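Local coordinates for hypothetical protein, IPT/TIG domain protein (Bacteroides ovatus, PDB 4HW6), which is of unknown function but probably binds carbohydrate or another nutrient as an auxiliary protein, joining an IPT/TIG domain to a six-bladed beta-propeller, at residues F25-T28 with G33-V36; S48-T53 with A59-V64; V36-R41 with V82-V87. All blocks are in the same frame, centred on the assembly; numbering follows the deposited sequence.

Contact 1 of 3, residues F25-T28 with G33-V36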
loop_
_atom_site.group_PDB
_atom_site.type_symbol
_atom_site.label_atom_id
_atom_site.label_comp_id
_atom_site.label_asym_id
_atom_site.label_seq_id
_atom_site.Cartn_x
_atom_site.Cartn_y
_atom_site.Cartn_z
ATOM N N PHE A 25 5.047 14.286 32.332
ATOM C CA PHE A 25 5.173 12.826 32.319
ATOM C C PHE A 25 6.613 12.444 31.969
ATOM O O PHE A 25 7.304 13.192 31.270
ATOM C CB PHE A 25 4.189 12.213 31.321
ATOM C CG PHE A 25 4.089 12.971 30.027
ATOM C CD1 PHE A 25 4.971 12.717 28.981
ATOM C CD2 PHE A 25 3.111 13.936 29.848
ATOM C CE1 PHE A 25 4.892 13.439 27.793
ATOM C CE2 PHE A 25 3.017 14.644 28.660
ATOM C CZ PHE A 25 3.910 14.405 27.633
ATOM N N LEU A 26 7.065 11.298 32.470
ATOM C CA LEU A 26 8.404 10.785 32.147
ATOM C C LEU A 26 8.325 9.275 31.876
ATOM O O LEU A 26 7.663 8.546 32.618
ATOM C CB LEU A 26 9.405 11.102 33.266
ATOM C CG LEU A 26 9.761 12.589 33.491
ATOM C CD1 LEU A 26 10.527 12.775 34.792
ATOM C CD2 LEU A 26 10.559 13.171 32.330
ATOM N N PRO A 27 8.974 8.800 30.796
ATOM C CA PRO A 27 9.725 9.564 29.795
ATOM C C PRO A 27 8.783 10.401 28.900
ATOM O O PRO A 27 7.566 10.195 28.919
ATOM C CB PRO A 27 10.448 8.472 28.987
ATOM C CG PRO A 27 9.616 7.236 29.167
ATOM C CD PRO A 27 8.949 7.355 30.506
ATOM N N THR A 28 9.337 11.327 28.122
ATOM C CA THR A 28 8.516 12.206 27.272
ATOM C C THR A 28 8.178 11.533 25.928
ATOM O O THR A 28 7.418 12.064 25.106
ATOM C CB THR A 28 9.241 13.534 27.018
ATOM O OG1 THR A 28 10.563 13.266 26.543
ATOM C CG2 THR A 28 9.336 14.336 28.303
ATOM N N GLY A 33 3.889 -0.284 25.548
ATOM C CA GLY A 33 4.446 -1.024 26.669
ATOM C C GLY A 33 5.405 -0.216 27.531
ATOM O O GLY A 33 5.876 -0.713 28.540
ATOM N N THR A 34 5.713 1.020 27.138
ATOM C CA THR A 34 6.609 1.883 27.924
ATOM C C THR A 34 5.914 2.250 29.230
ATOM O O THR A 34 4.761 2.706 29.190
ATOM C CB THR A 34 6.894 3.225 27.211
ATOM O OG1 THR A 34 7.690 3.010 26.049
ATOM C CG2 THR A 34 7.615 4.244 28.153
ATOM N N ARG A 35 6.583 2.039 30.365
ATOM C CA ARG A 35 6.055 2.537 31.633
ATOM C C ARG A 35 6.210 4.052 31.675
ATOM O O ARG A 35 7.319 4.594 31.523
ATOM C CB ARG A 35 6.720 1.872 32.842
ATOM C CG ARG A 35 6.077 0.542 33.216
ATOM C CD ARG A 35 6.733 -0.629 32.504
ATOM N NE ARG A 35 5.896 -1.830 32.467
ATOM C CZ ARG A 35 5.611 -2.574 33.525
ATOM N NH1 ARG A 35 6.080 -2.236 34.714
ATOM N NH2 ARG A 35 4.839 -3.640 33.397
ATOM N N VAL A 36 5.091 4.743 31.852
ATOM C CA VAL A 36 5.109 6.191 31.916
ATOM C C VAL A 36 4.618 6.635 33.282
ATOM O O VAL A 36 3.544 6.218 33.727
ATOM C CB VAL A 36 4.200 6.804 30.850
ATOM C CG1 VAL A 36 4.281 8.314 30.897
ATOM C CG2 VAL A 36 4.573 6.281 29.468
#
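The carbonyl of Leu26 meets the backbone of Val36 without a hydrogen bond, through a CA-H...O contact in which Val36 CA lies 3.5 Å from Leu26 O with 138° at the hydrogen. This is the turn end of the beta hairpin made by strands 21-30 and 35-41, in the IPT/TIG domain, an E-set immunoglobulin-like fold. Leu26 O also accepts the N-H of Val37, the next residue of the second strand. The peptide bond before Pro27 is cis, and past it the pyrrolidine ring comes to lie against residues 34-36: Pro27 CD sits 3.4 Å from Arg35 O. Pro27 CG, at the far corner of the ring, and the methyl Thr34 CG2 point at each other, 3.7 Å apart. On the inner side the packing is apolar. Val36 CG1, anti to the backbone N (chi1 -178°), points back across the hairpin and rests 3.9 Å from Phe25 CB. It is the CB of Phe25 that touches, because the ring turns off toward Cys99 and Ala101, and its rim faces the carbonyl oxygens of Pro27 and Thr28 in the ring plane. Phe103 packs on Val36 as well, which helps to bury this side of the hairpin, whereas Leu26 and Pro27 border solvent. Thr34 divides its two branches: the methyl serves the proline, while OG1, beside the backbone N, hydrogen-bonds to the carbonyl O of Arg31 within the turn.

Contact 2 of 3, residues S48-T53 with A59-V64; sequences SKVKVT and AKVINV
The flat groups that meet are backbone peptides at Val52 and Ala59: the N-H of Ala59 approaches the Val52 carbonyl from 31° out of its plane, and Ala59 N lies 2.9 Å from Val52 O in a fairly straight bond (160° at the hydrogen). A water bridges the other polar backbone atoms of the same two residues. It accepts from Val52 N at 2.8 Å and donates to Ala59 O, also at 2.8 Å, so it stands in for a direct bond between the two strands. Both segments belong to the hairpin of strands 50-54 and 57-64 in the IPT/TIG domain. The short strand segments run antiparallel but well off true alignment, 137° between their directions, and beyond the water the hairpin is joined by side chains. Val61 fills the wedge with both methyls: Val61 CG2 rests 3.7 Å from Val52 CG2, and Val61 CG1 is equally close to Val50 CG1, each pair of side chains crossing at about a right angle. Val50 CG1 reaches this place because its first torsion sets it between the backbone N and the carbonyl carbon; from there it also meets Val64 CB at 4.3 Å. Ile62 and Asn63, which both face Leu70, form a classic beta bulge in the second strand. Leu69 covers Val52, and Val47 covers Val61 and Val64. Close to the turn one direct bond and one water bridge are thus accompanied by an apolar pair, Val52 CG1 and Ala59 CB at 4.2 Å, while further along the contact between these segments is apolar, made by valine side chains.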
loop_
_atom_site.group_PDB
_atom_site.type_symbol
_atom_site.label_atom_id
_atom_site.label_comp_id
_atom_site.label_asym_id
_atom_site.label_seq_id
_atom_site.Cartn_x
_atom_site.Cartn_y
_atom_site.Cartn_z
ATOM N N SER A 48 -8.478 1.771 40.890
ATOM C CA SER A 48 -9.722 1.410 40.197
ATOM C C SER A 48 -10.568 2.628 39.792
ATOM O O SER A 48 -11.440 2.516 38.934
ATOM C CB SER A 48 -10.557 0.459 41.060
ATOM O OG SER A 48 -10.861 1.040 42.314
ATOM N N LYS A 49 -10.300 3.786 40.396
ATOM C CA LYS A 49 -11.077 5.000 40.127
ATOM C C LYS A 49 -10.396 5.994 39.180
ATOM O O LYS A 49 -11.005 6.985 38.791
ATOM C CB LYS A 49 -11.434 5.685 41.452
ATOM C CG LYS A 49 -12.322 4.841 42.361
ATOM C CD LYS A 49 -13.661 4.552 41.697
ATOM C CE LYS A 49 -14.626 3.824 42.609
ATOM N NZ LYS A 49 -15.833 3.419 41.836
ATOM N N VAL A 50 -9.150 5.737 38.798
ATOM C CA VAL A 50 -8.457 6.611 37.857
ATOM C C VAL A 50 -8.383 5.960 36.476
ATOM O O VAL A 50 -8.126 4.758 36.355
ATOM C CB VAL A 50 -7.046 6.995 38.356
ATOM C CG1 VAL A 50 -6.119 5.799 38.327
ATOM C CG2 VAL A 50 -6.475 8.145 37.524
ATOM N N LYS A 51 -8.640 6.768 35.452
ATOM C CA LYS A 51 -8.556 6.344 34.064
ATOM C C LYS A 51 -7.529 7.224 33.377
ATOM O O LYS A 51 -7.500 8.446 33.592
ATOM C CB LYS A 51 -9.917 6.505 33.377
ATOM C CG LYS A 51 -11.049 5.674 33.977
ATOM C CD LYS A 51 -11.213 4.332 33.274
ATOM C CE LYS A 51 -12.576 3.704 33.554
ATOM N NZ LYS A 51 -13.705 4.504 32.996
ATOM N N VAL A 52 -6.670 6.609 32.569
ATOM C CA VAL A 52 -5.688 7.334 31.789
ATOM C C VAL A 52 -5.848 6.939 30.311
ATOM O O VAL A 52 -6.001 5.767 30.002
ATOM C CB VAL A 52 -4.246 7.022 32.259
ATOM C CG1 VAL A 52 -3.223 7.768 31.409
ATOM C CG2 VAL A 52 -4.073 7.418 33.724
ATOM N N THR A 53 -5.845 7.924 29.421
ATOM C CA THR A 53 -5.731 7.667 27.998
ATOM C C THR A 53 -4.548 8.452 27.450
ATOM O O THR A 53 -4.256 9.571 27.901
ATOM C CB THR A 53 -7.021 8.037 27.228
ATOM O OG1 THR A 53 -7.304 9.438 27.377
ATOM C CG2 THR A 53 -8.195 7.219 27.732
ATOM N N ALA A 59 -4.877 3.393 28.836
ATOM C CA ALA A 59 -3.571 2.946 29.306
ATOM C C ALA A 59 -3.770 2.276 30.655
ATOM O O ALA A 59 -4.398 2.847 31.547
ATOM C CB ALA A 59 -2.624 4.128 29.420
ATOM N N LYS A 60 -3.245 1.063 30.805
ATOM C CA LYS A 60 -3.375 0.328 32.056
ATOM C C LYS A 60 -2.666 1.134 33.136
ATOM O O LYS A 60 -1.547 1.569 32.925
ATOM C CB LYS A 60 -2.756 -1.066 31.934
ATOM C CG LYS A 60 -3.445 -2.142 32.766
ATOM C CD LYS A 60 -3.047 -2.103 34.237
ATOM C CE LYS A 60 -3.563 -3.320 35.003
ATOM N NZ LYS A 60 -2.732 -4.537 34.792
ATOM N N VAL A 61 -3.342 1.355 34.260
ATOM C CA VAL A 61 -2.791 2.089 35.388
ATOM C C VAL A 61 -2.295 1.080 36.414
ATOM O O VAL A 61 -3.055 0.204 36.849
ATOM C CB VAL A 61 -3.850 3.004 36.040
ATOM C CG1 VAL A 61 -3.261 3.734 37.242
ATOM C CG2 VAL A 61 -4.392 3.999 35.027
ATOM N N ILE A 62 -1.024 1.214 36.792
ATOM C CA ILE A 62 -0.373 0.313 37.748
ATOM C C ILE A 62 -0.451 0.813 39.189
ATOM O O ILE A 62 -0.714 0.036 40.105
ATOM C CB ILE A 62 1.102 0.104 37.374
ATOM C CG1 ILE A 62 1.191 -0.534 35.989
ATOM C CG2 ILE A 62 1.812 -0.760 38.420
ATOM C CD1 ILE A 62 2.602 -0.914 35.587
ATOM N N ASN A 63 -0.205 2.100 39.398
ATOM C CA ASN A 63 -0.388 2.700 40.721
ATOM C C ASN A 63 -0.829 4.149 40.580
ATOM O O ASN A 63 -0.709 4.744 39.495
ATOM C CB ASN A 63 0.879 2.542 41.599
ATOM C CG ASN A 63 2.041 3.430 41.159
ATOM O OD1 ASN A 63 1.904 4.647 41.039
ATOM N ND2 ASN A 63 3.205 2.823 40.959
ATOM N N VAL A 64 -1.375 4.692 41.660
ATOM C CA VAL A 64 -1.697 6.113 41.740
ATOM C C VAL A 64 -1.357 6.582 43.160
ATOM O O VAL A 64 -1.636 5.879 44.130
ATOM C CB VAL A 64 -3.174 6.397 41.351
ATOM C CG1 VAL A 64 -4.142 5.713 42.301
ATOM C CG2 VAL A 64 -3.439 7.899 41.286
HETATM O O HOH W 1 -6.891 3.812 32.211
#

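Contact 3 of 3, residues V36-R41 with V82-V87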
loop_
_atom_site.group_PDB
_atom_site.type_symbol
_atom_site.label_atom_id
_atom_site.label_comp_id
_atom_site.label_asym_id
_atom_site.label_seq_id
_atom_site.Cartn_x
_atom_site.Cartn_y
_atom_site.Cartn_z
ATOM N N VAL A 36 5.091 4.743 31.852
ATOM C CA VAL A 36 5.109 6.191 31.916
ATOM C C VAL A 36 4.618 6.635 33.282
ATOM O O VAL A 36 3.544 6.218 33.727
ATOM C CB VAL A 36 4.200 6.804 30.850
ATOM C CG1 VAL A 36 4.281 8.314 30.897
ATOM C CG2 VAL A 36 4.573 6.281 29.468
ATOM N N VAL A 37 5.396 7.493 33.930
ATOM C CA VAL A 37 4.957 8.136 35.160
ATOM C C VAL A 37 4.358 9.488 34.800
ATOM O O VAL A 37 5.015 10.304 34.143
ATOM C CB VAL A 37 6.101 8.281 36.187
ATOM C CG1 VAL A 37 5.589 8.962 37.456
ATOM C CG2 VAL A 37 6.677 6.907 36.497
ATOM N N VAL A 38 3.103 9.704 35.196
ATOM C CA VAL A 38 2.419 10.976 34.960
ATOM C C VAL A 38 2.377 11.746 36.281
ATOM O O VAL A 38 2.074 11.159 37.324
ATOM C CB VAL A 38 1.009 10.722 34.373
ATOM C CG1 VAL A 38 0.272 12.036 34.139
ATOM C CG2 VAL A 38 1.129 9.894 33.084
ATOM N N TYR A 39 2.712 13.044 36.253
ATOM C CA TYR A 39 2.819 13.857 37.466
ATOM C C TYR A 39 1.775 14.961 37.398
ATOM O O TYR A 39 1.465 15.458 36.318
ATOM C CB TYR A 39 4.201 14.515 37.588
ATOM C CG TYR A 39 5.359 13.563 37.721
ATOM C CD1 TYR A 39 5.801 13.132 38.969
ATOM C CD2 TYR A 39 6.020 13.098 36.597
ATOM C CE1 TYR A 39 6.868 12.252 39.089
ATOM C CE2 TYR A 39 7.083 12.225 36.701
ATOM C CZ TYR A 39 7.508 11.804 37.945
ATOM O OH TYR A 39 8.578 10.924 38.007
ATOM N N GLY A 40 1.240 15.350 38.544
ATOM C CA GLY A 40 0.301 16.459 38.585
ATOM C C GLY A 40 -0.381 16.575 39.924
ATOM O O GLY A 40 0.253 16.353 40.960
ATOM N N ARG A 41 -1.661 16.943 39.910
ATOM C CA ARG A 41 -2.417 17.101 41.158
ATOM C C ARG A 41 -3.772 16.414 41.104
ATOM O O ARG A 41 -4.445 16.443 40.076
ATOM C CB ARG A 41 -2.663 18.587 41.501
ATOM C CG ARG A 41 -1.462 19.520 41.385
ATOM C CD ARG A 41 -1.252 20.316 42.664
ATOM N NE ARG A 41 -0.557 19.502 43.665
ATOM C CZ ARG A 41 -0.386 19.835 44.945
ATOM N NH1 ARG A 41 0.272 19.005 45.754
ATOM N NH2 ARG A 41 -0.871 20.980 45.426
ATOM N N VAL A 82 -2.262 13.325 26.808
ATOM C CA VAL A 82 -2.251 12.555 28.041
ATOM C C VAL A 82 -3.371 13.121 28.910
ATOM O O VAL A 82 -3.313 14.282 29.329
ATOM C CB VAL A 82 -0.883 12.662 28.731
ATOM C CG1 VAL A 82 -0.901 12.014 30.114
ATOM C CG2 VAL A 82 0.207 12.059 27.847
ATOM N N LYS A 83 -4.403 12.304 29.133
ATOM C CA LYS A 83 -5.608 12.694 29.861
ATOM C C LYS A 83 -5.788 11.771 31.062
ATOM O O LYS A 83 -5.724 10.546 30.933
ATOM C CB LYS A 83 -6.842 12.600 28.951
ATOM C CG LYS A 83 -8.167 13.015 29.575
ATOM C CD LYS A 83 -9.270 13.033 28.528
ATOM C CE LYS A 83 -10.631 13.329 29.140
ATOM N NZ LYS A 83 -11.722 13.403 28.123
ATOM N N VAL A 84 -6.022 12.372 32.221
ATOM C CA VAL A 84 -6.255 11.638 33.457
ATOM C C VAL A 84 -7.633 12.016 33.971
ATOM O O VAL A 84 -7.953 13.207 34.093
ATOM C CB VAL A 84 -5.201 11.986 34.524
ATOM C CG1 VAL A 84 -5.507 11.281 35.846
ATOM C CG2 VAL A 84 -3.802 11.620 34.020
ATOM N N SER A 85 -8.431 11.001 34.277
ATOM C CA SER A 85 -9.785 11.173 34.787
ATOM C C SER A 85 -9.962 10.397 36.082
ATOM O O SER A 85 -9.374 9.320 36.261
ATOM C CB SER A 85 -10.791 10.644 33.763
ATOM O OG SER A 85 -10.721 11.371 32.543
ATOM N N VAL A 86 -10.801 10.920 36.971
ATOM C CA VAL A 86 -11.190 10.196 38.181
ATOM C C VAL A 86 -12.704 10.009 38.143
ATOM O O VAL A 86 -13.438 10.954 37.856
ATOM C CB VAL A 86 -10.739 10.934 39.462
ATOM C CG1 VAL A 86 -11.442 10.374 40.690
ATOM C CG2 VAL A 86 -9.226 10.830 39.620
ATOM N N VAL A 87 -13.161 8.783 38.405
ATOM C CA VAL A 87 -14.590 8.457 38.398
ATOM C C VAL A 87 -15.096 8.267 39.829
ATOM O O VAL A 87 -14.311 7.974 40.730
ATOM C CB VAL A 87 -14.897 7.176 37.577
ATOM C CG1 VAL A 87 -14.378 7.302 36.151
ATOM C CG2 VAL A 87 -14.302 5.943 38.236
#
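With chi1 near 180° at both Val38 (179°) and Val82 (173°), each CG1 stands anti to its own backbone N, and the branched ends of the two valines are directed at each other. They meet tip to tip: Val82 CG1 sits 4.2 Å from Val38 CG2 and at the same distance from Val38 CG1, touching both branches of its partner. Val84 comes in differently. Its side chain slides past that of Val38 in the opposite direction, so that Val84 CG2 lies 4.1 Å from Val38 CG1. A single valine of segment 36-41 therefore fits against two alternate valines of segment 82-87, the intervening Lys83 pointing away to the other side of its strand. No hydrogen bond joins the segments, and the nearest CA atoms, those of Val38 and Val82, are 8.5 Å apart, so the strands face each other through their side chains and are not paired edge to edge. In the sheet order strand 35-41 runs beside 21-30 and 68-72, whereas 82-87 runs beside 50-54 and 93-98. Contact between such separated strands is what the interior of a beta sandwich of the immunoglobulin-like E-set class provides. Val22 and Leu69 each pack on both Val38 and Val84, and Phe25 lies on Val82, which adds further apolar neighbours. All three touching residues are buried. The chemistry is purely dispersive and hydrophobic: methyl groups at ordinary van der Waals separation, without a directional bond, contribute to the apolar packing between the two strands, while the directional bonding is left to each strand's neighbours in the sheet.

All three contacts belong to the IPT/TIG domain. Contacts 1 and 2 close successive hairpins, while contact 3 links strands far apart in the sheet order. Contact 1 is partly open to solvent and combines a proline, a threonine methyl and weak CH...O geometry with the buried pair Phe25 and Val36; contact 2 is buried and mixes backbone bonding, water and valines; contact 3 is buried and wholly apolar. Contacts 1 and 3 share strand 35-41, where Val36 serves contact 1 and Val38 contact 3, and Phe25 CE2 reaches to 3.9 Å from Val82 CG2. Contacts 2 and 3 are coupled by strand pairing, with Lys51 N 2.8 Å from Ser85 O, and by Val50 packing on Val84.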